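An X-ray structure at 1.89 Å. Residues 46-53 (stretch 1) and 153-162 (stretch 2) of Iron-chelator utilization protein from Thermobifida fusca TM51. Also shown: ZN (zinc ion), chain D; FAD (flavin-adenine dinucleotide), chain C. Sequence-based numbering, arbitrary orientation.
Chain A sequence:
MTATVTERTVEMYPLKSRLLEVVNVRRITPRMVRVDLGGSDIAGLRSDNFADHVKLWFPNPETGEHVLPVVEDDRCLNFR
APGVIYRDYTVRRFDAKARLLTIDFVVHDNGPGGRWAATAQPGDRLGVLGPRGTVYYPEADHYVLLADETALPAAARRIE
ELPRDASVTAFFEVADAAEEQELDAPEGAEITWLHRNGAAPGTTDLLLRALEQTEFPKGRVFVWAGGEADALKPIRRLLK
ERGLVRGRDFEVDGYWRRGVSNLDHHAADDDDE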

# COMPACT_ATOMS: atom_id res chain seq x y z
N ARG A 46 2.16 -16.19 -1.69
CA ARG A 46 0.93 -16.09 -0.90
C ARG A 46 0.61 -14.64 -0.51
O ARG A 46 1.51 -13.84 -0.28
CB ARG A 46 1.04 -16.91 0.39
CG ARG A 46 1.32 -18.39 0.23
CD ARG A 46 1.32 -19.05 1.61
NE ARG A 46 0.09 -18.76 2.34
CZ ARG A 46 -0.09 -18.98 3.64
NH1 ARG A 46 0.90 -19.49 4.36
NH2 ARG A 46 -1.25 -18.68 4.21
N SER A 47 -0.67 -14.34 -0.38
CA SER A 47 -1.10 -13.07 0.20
C SER A 47 -2.48 -13.25 0.82
O SER A 47 -3.45 -13.47 0.11
CB SER A 47 -1.12 -11.95 -0.84
OG SER A 47 -1.63 -10.75 -0.26
N ASP A 48 -2.56 -13.15 2.14
CA ASP A 48 -3.82 -13.43 2.82
C ASP A 48 -4.57 -12.18 3.28
O ASP A 48 -5.77 -12.24 3.54
CB ASP A 48 -3.57 -14.34 4.03
CG ASP A 48 -3.15 -15.74 3.62
OD1 ASP A 48 -4.02 -16.47 3.12
OD2 ASP A 48 -1.97 -16.08 3.77
N ASN A 49 -3.89 -11.04 3.38
CA ASN A 49 -4.53 -9.86 3.96
C ASN A 49 -4.24 -8.55 3.23
O ASN A 49 -3.29 -8.47 2.45
CB ASN A 49 -4.14 -9.75 5.44
CG ASN A 49 -4.77 -10.84 6.28
OD1 ASN A 49 -5.97 -10.77 6.60
ND2 ASN A 49 -4.00 -11.87 6.62
N PHE A 50 -5.05 -7.53 3.52
CA PHE A 50 -5.14 -6.34 2.68
C PHE A 50 -3.88 -5.48 2.64
O PHE A 50 -3.61 -4.83 1.63
CB PHE A 50 -6.32 -5.46 3.12
CG PHE A 50 -6.07 -4.68 4.38
CD1 PHE A 50 -5.68 -3.35 4.31
CD2 PHE A 50 -6.23 -5.27 5.62
CE1 PHE A 50 -5.44 -2.62 5.47
CE2 PHE A 50 -6.00 -4.56 6.78
CZ PHE A 50 -5.60 -3.23 6.71
N ALA A 51 -3.11 -5.45 3.72
CA ALA A 51 -1.93 -4.60 3.73
C ALA A 51 -0.64 -5.36 3.41
O ALA A 51 0.45 -4.81 3.58
CB ALA A 51 -1.80 -3.90 5.08
N ASP A 52 -0.76 -6.61 2.95
CA ASP A 52 0.41 -7.38 2.52
C ASP A 52 1.22 -6.58 1.51
O ASP A 52 0.67 -5.91 0.64
CB ASP A 52 0.00 -8.71 1.88
CG ASP A 52 -0.55 -9.71 2.87
OD1 ASP A 52 -0.51 -9.45 4.10
OD2 ASP A 52 -1.00 -10.78 2.41
N HIS A 53 2.54 -6.62 1.64
CA HIS A 53 3.39 -5.85 0.72
C HIS A 53 4.69 -6.57 0.41
O HIS A 53 5.21 -7.34 1.22
CB HIS A 53 3.68 -4.46 1.29
CG HIS A 53 4.23 -4.48 2.68
ND1 HIS A 53 3.42 -4.66 3.79
CD2 HIS A 53 5.49 -4.37 3.15
CE1 HIS A 53 4.17 -4.64 4.88
NE2 HIS A 53 5.43 -4.48 4.52
N PRO A 153 -3.98 1.72 -2.36
CA PRO A 153 -4.11 0.31 -2.78
C PRO A 153 -4.52 -0.64 -1.66
O PRO A 153 -5.41 -1.48 -1.87
CB PRO A 153 -2.70 -0.03 -3.28
CG PRO A 153 -2.18 1.29 -3.81
CD PRO A 153 -2.72 2.32 -2.84
N ALA A 154 -3.87 -0.53 -0.50
CA ALA A 154 -4.22 -1.36 0.63
C ALA A 154 -5.64 -1.06 1.11
O ALA A 154 -6.41 -1.99 1.35
CB ALA A 154 -3.22 -1.16 1.77
N ALA A 155 -5.99 0.22 1.24
CA ALA A 155 -7.34 0.60 1.68
C ALA A 155 -8.42 0.09 0.72
O ALA A 155 -9.45 -0.43 1.16
CB ALA A 155 -7.46 2.12 1.84
N ALA A 156 -8.17 0.22 -0.58
CA ALA A 156 -9.13 -0.22 -1.59
C ALA A 156 -9.27 -1.75 -1.57
O ALA A 156 -10.38 -2.28 -1.70
CB ALA A 156 -8.73 0.26 -2.97
N ARG A 157 -8.15 -2.45 -1.39
CA ARG A 157 -8.20 -3.90 -1.29
C ARG A 157 -9.04 -4.32 -0.09
O ARG A 157 -9.83 -5.25 -0.18
CB ARG A 157 -6.80 -4.51 -1.18
CG ARG A 157 -6.85 -6.02 -0.94
CD ARG A 157 -5.50 -6.69 -1.04
NE ARG A 157 -5.58 -8.09 -0.63
CZ ARG A 157 -4.54 -8.91 -0.55
NH1 ARG A 157 -3.33 -8.47 -0.87
NH2 ARG A 157 -4.70 -10.18 -0.16
N ARG A 158 -8.84 -3.64 1.03
CA ARG A 158 -9.63 -3.87 2.24
C ARG A 158 -11.12 -3.68 1.98
O ARG A 158 -11.93 -4.57 2.27
CB ARG A 158 -9.16 -2.94 3.35
CG ARG A 158 -9.98 -2.99 4.64
CD ARG A 158 -10.00 -4.40 5.17
NE ARG A 158 -9.82 -4.46 6.61
CZ ARG A 158 -9.99 -5.59 7.30
NH1 ARG A 158 -10.33 -6.69 6.66
NH2 ARG A 158 -9.80 -5.60 8.62
N ILE A 159 -11.48 -2.53 1.42
CA ILE A 159 -12.87 -2.23 1.12
C ILE A 159 -13.50 -3.29 0.22
O ILE A 159 -14.63 -3.72 0.47
CB ILE A 159 -12.99 -0.85 0.46
CG1 ILE A 159 -12.71 0.23 1.49
CG2 ILE A 159 -14.37 -0.65 -0.10
CD1 ILE A 159 -12.67 1.64 0.93
N GLU A 160 -12.78 -3.73 -0.81
CA GLU A 160 -13.38 -4.64 -1.77
C GLU A 160 -13.49 -6.07 -1.21
O GLU A 160 -14.22 -6.88 -1.76
CB GLU A 160 -12.60 -4.60 -3.08
CG GLU A 160 -12.79 -3.25 -3.79
CD GLU A 160 -12.22 -3.17 -5.20
OE1 GLU A 160 -11.27 -3.94 -5.52
OE2 GLU A 160 -12.71 -2.32 -5.98
N GLU A 161 -12.81 -6.35 -0.11
CA GLU A 161 -12.84 -7.69 0.49
C GLU A 161 -13.80 -7.78 1.69
O GLU A 161 -14.07 -8.86 2.21
CB GLU A 161 -11.42 -8.11 0.91
CG GLU A 161 -10.51 -8.36 -0.29
CD GLU A 161 -9.07 -8.73 0.08
OE1 GLU A 161 -8.73 -8.72 1.29
OE2 GLU A 161 -8.29 -9.01 -0.86
N LEU A 162 -14.31 -6.63 2.13
CA LEU A 162 -15.24 -6.59 3.25
C LEU A 162 -16.57 -7.28 2.91
O LEU A 162 -17.04 -7.19 1.78
CB LEU A 162 -15.51 -5.15 3.68
CG LEU A 162 -14.38 -4.43 4.42
CD1 LEU A 162 -14.73 -2.98 4.67
CD2 LEU A 162 -14.05 -5.14 5.73
ZN ZN D . 6.89 -4.24 6.11
PA FAD C . 12.06 7.35 -3.08
O1A FAD C . 13.48 7.16 -3.62
O2A FAD C . 11.77 6.41 -1.85
O5B FAD C . 11.95 8.85 -2.50
C5B FAD C . 12.48 9.92 -3.20
C4B FAD C . 11.71 11.20 -2.84
O4B FAD C . 10.39 11.18 -3.32
C3B FAD C . 11.63 11.43 -1.39
O3B FAD C . 11.78 12.79 -1.19
C2B FAD C . 10.31 11.01 -1.04
O2B FAD C . 9.74 11.74 0.04
C1B FAD C . 9.52 11.31 -2.24
N9A FAD C . 8.38 10.43 -2.48
C8A FAD C . 8.33 9.09 -2.28
N7A FAD C . 7.12 8.65 -2.63
C5A FAD C . 6.41 9.71 -3.09
C6A FAD C . 5.11 9.87 -3.59
N6A FAD C . 4.26 8.74 -3.71
N1A FAD C . 4.69 11.08 -3.96
C2A FAD C . 5.50 12.16 -3.86
N3A FAD C . 6.75 12.04 -3.39
C4A FAD C . 7.21 10.84 -2.99
N1 FAD C . 3.42 3.30 -2.89
C2 FAD C . 2.67 3.10 -3.98
O2 FAD C . 2.72 3.91 -4.90
N3 FAD C . 1.88 1.99 -4.04
C4 FAD C . 1.84 1.09 -3.03
O4 FAD C . 1.12 0.11 -3.15
C4X FAD C . 2.60 1.27 -1.87
N5 FAD C . 2.58 0.40 -0.81
C5X FAD C . 3.36 0.63 0.27
C6 FAD C . 3.36 -0.26 1.35
C7 FAD C . 4.08 -0.06 2.35
C7M FAD C . 3.99 -1.11 3.47
C8 FAD C . 4.85 0.89 2.54
C8M FAD C . 5.68 1.10 3.77
C9 FAD C . 4.98 1.86 1.58
C9A FAD C . 4.21 1.85 0.25
N10 FAD C . 4.19 2.68 -0.77
C10 FAD C . 3.41 2.43 -1.84
C1' FAD C . 5.04 3.90 -0.74
C2' FAD C . 6.34 3.72 -1.45
O2' FAD C . 7.06 2.73 -0.84
C3' FAD C . 7.11 5.09 -1.41
O3' FAD C . 6.27 6.05 -1.98
C4' FAD C . 8.49 5.08 -1.99
O4' FAD C . 9.22 6.12 -1.49
C5' FAD C . 8.51 5.21 -3.52
O5' FAD C . 9.74 4.85 -4.09
P FAD C . 10.48 5.97 -4.94
O1P FAD C . 11.79 5.25 -5.35
O2P FAD C . 9.40 6.46 -5.94
O3P FAD C . 11.08 7.30 -4.35
O HOH W 1 -7.09 -10.69 1.56
O HOH W 2 5.48 -5.09 7.54
O HOH W 3 7.61 -6.36 5.70
O HOH W 4 8.35 -3.60 4.62

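The polar center of this contact is a single hydroxyl read by a single guanidinium. R157 leaves the helix with all its chi angles near t, and this full extension carries its charged end across to the loop. There both terminal nitrogens donate to the same oxygen: NH1 of R157 lies 2.9 Å from OG of S47, and NH2 of R157 lies 3.1 Å from that same OG, with the NH1 bond the straighter of the two. S47 OG sits at the edge of the guanidinium, near its plane, where the N-H bonds point.

S47 OG accepts these two N-H bonds through its lone pairs and gives its own proton to OD2 of D52 at 2.7 Å, so the chain runs from arginine through serine to carboxylate. D52 OD2 also receives the backbone N of N49 at 3.1 Å, in almost a straight line, and more weakly the backbone N of D48 at 2.9 Å. Three donors of the loop thus converge on one carboxylate oxygen. The charges of D52 and R157 do not pair directly: OD2 of D52 is 4.5 Å from NH2 of R157 and well out of the guanidinium plane, and S47 OG bonds to both groups.

The NE of the arginine is held within its own helix. One turn along, E161 OE2 accepts from R157 NE at 2.9 Å in a salt bridge, which engages NE, while NH1 and NH2 both reach S47 OG. Water 1 ties the same elements together, donating to D48 O at 2.8 Å and to E161 OE1 at 2.6 Å while accepting from R157 NH2 at 3.0 Å. Over one face of the guanidinium lies the carbonyl of N49, with N49 O 3.3 Å from R157 CZ. Proximity here is not hydrogen bonding, since the N-H directions are wrong; N49 O accepts from D52 N at 3.2 Å in the type I turn from N49 to D52.

That turn presents F50, which loses more surface to the other stretch than any other residue here. Its CA-to-CB bond points sideways, and with chi1 at 76° the ring has its edge near A154 and one face under R158. At the ring edge, F50 CD1 approaches A154 O at 3.3 Å, an oxygen already accepting from R158 N within the helix. Over one face, R158 folds across the ring: R158 CD stands 4.2 Å from the centroid of the F50 ring and 23° off the normal, a CH-pi contact, and its guanidinium continues over the ring.

The backbones come about as near at A51 and A154, with CA atoms 5.0 Å apart, as at F50 and R158, with CA atoms 5.1 Å apart. A51 CA meets A154 CB at 4.2 Å. The A154 methyl also packs against the phenylalanine, with A154 CB 4.2 Å from F50 CD1. The rule is compact: a loop braced by its own hydrogen bonds, one extended arginine, and one aromatic ring covered on a face by an arginine side chain.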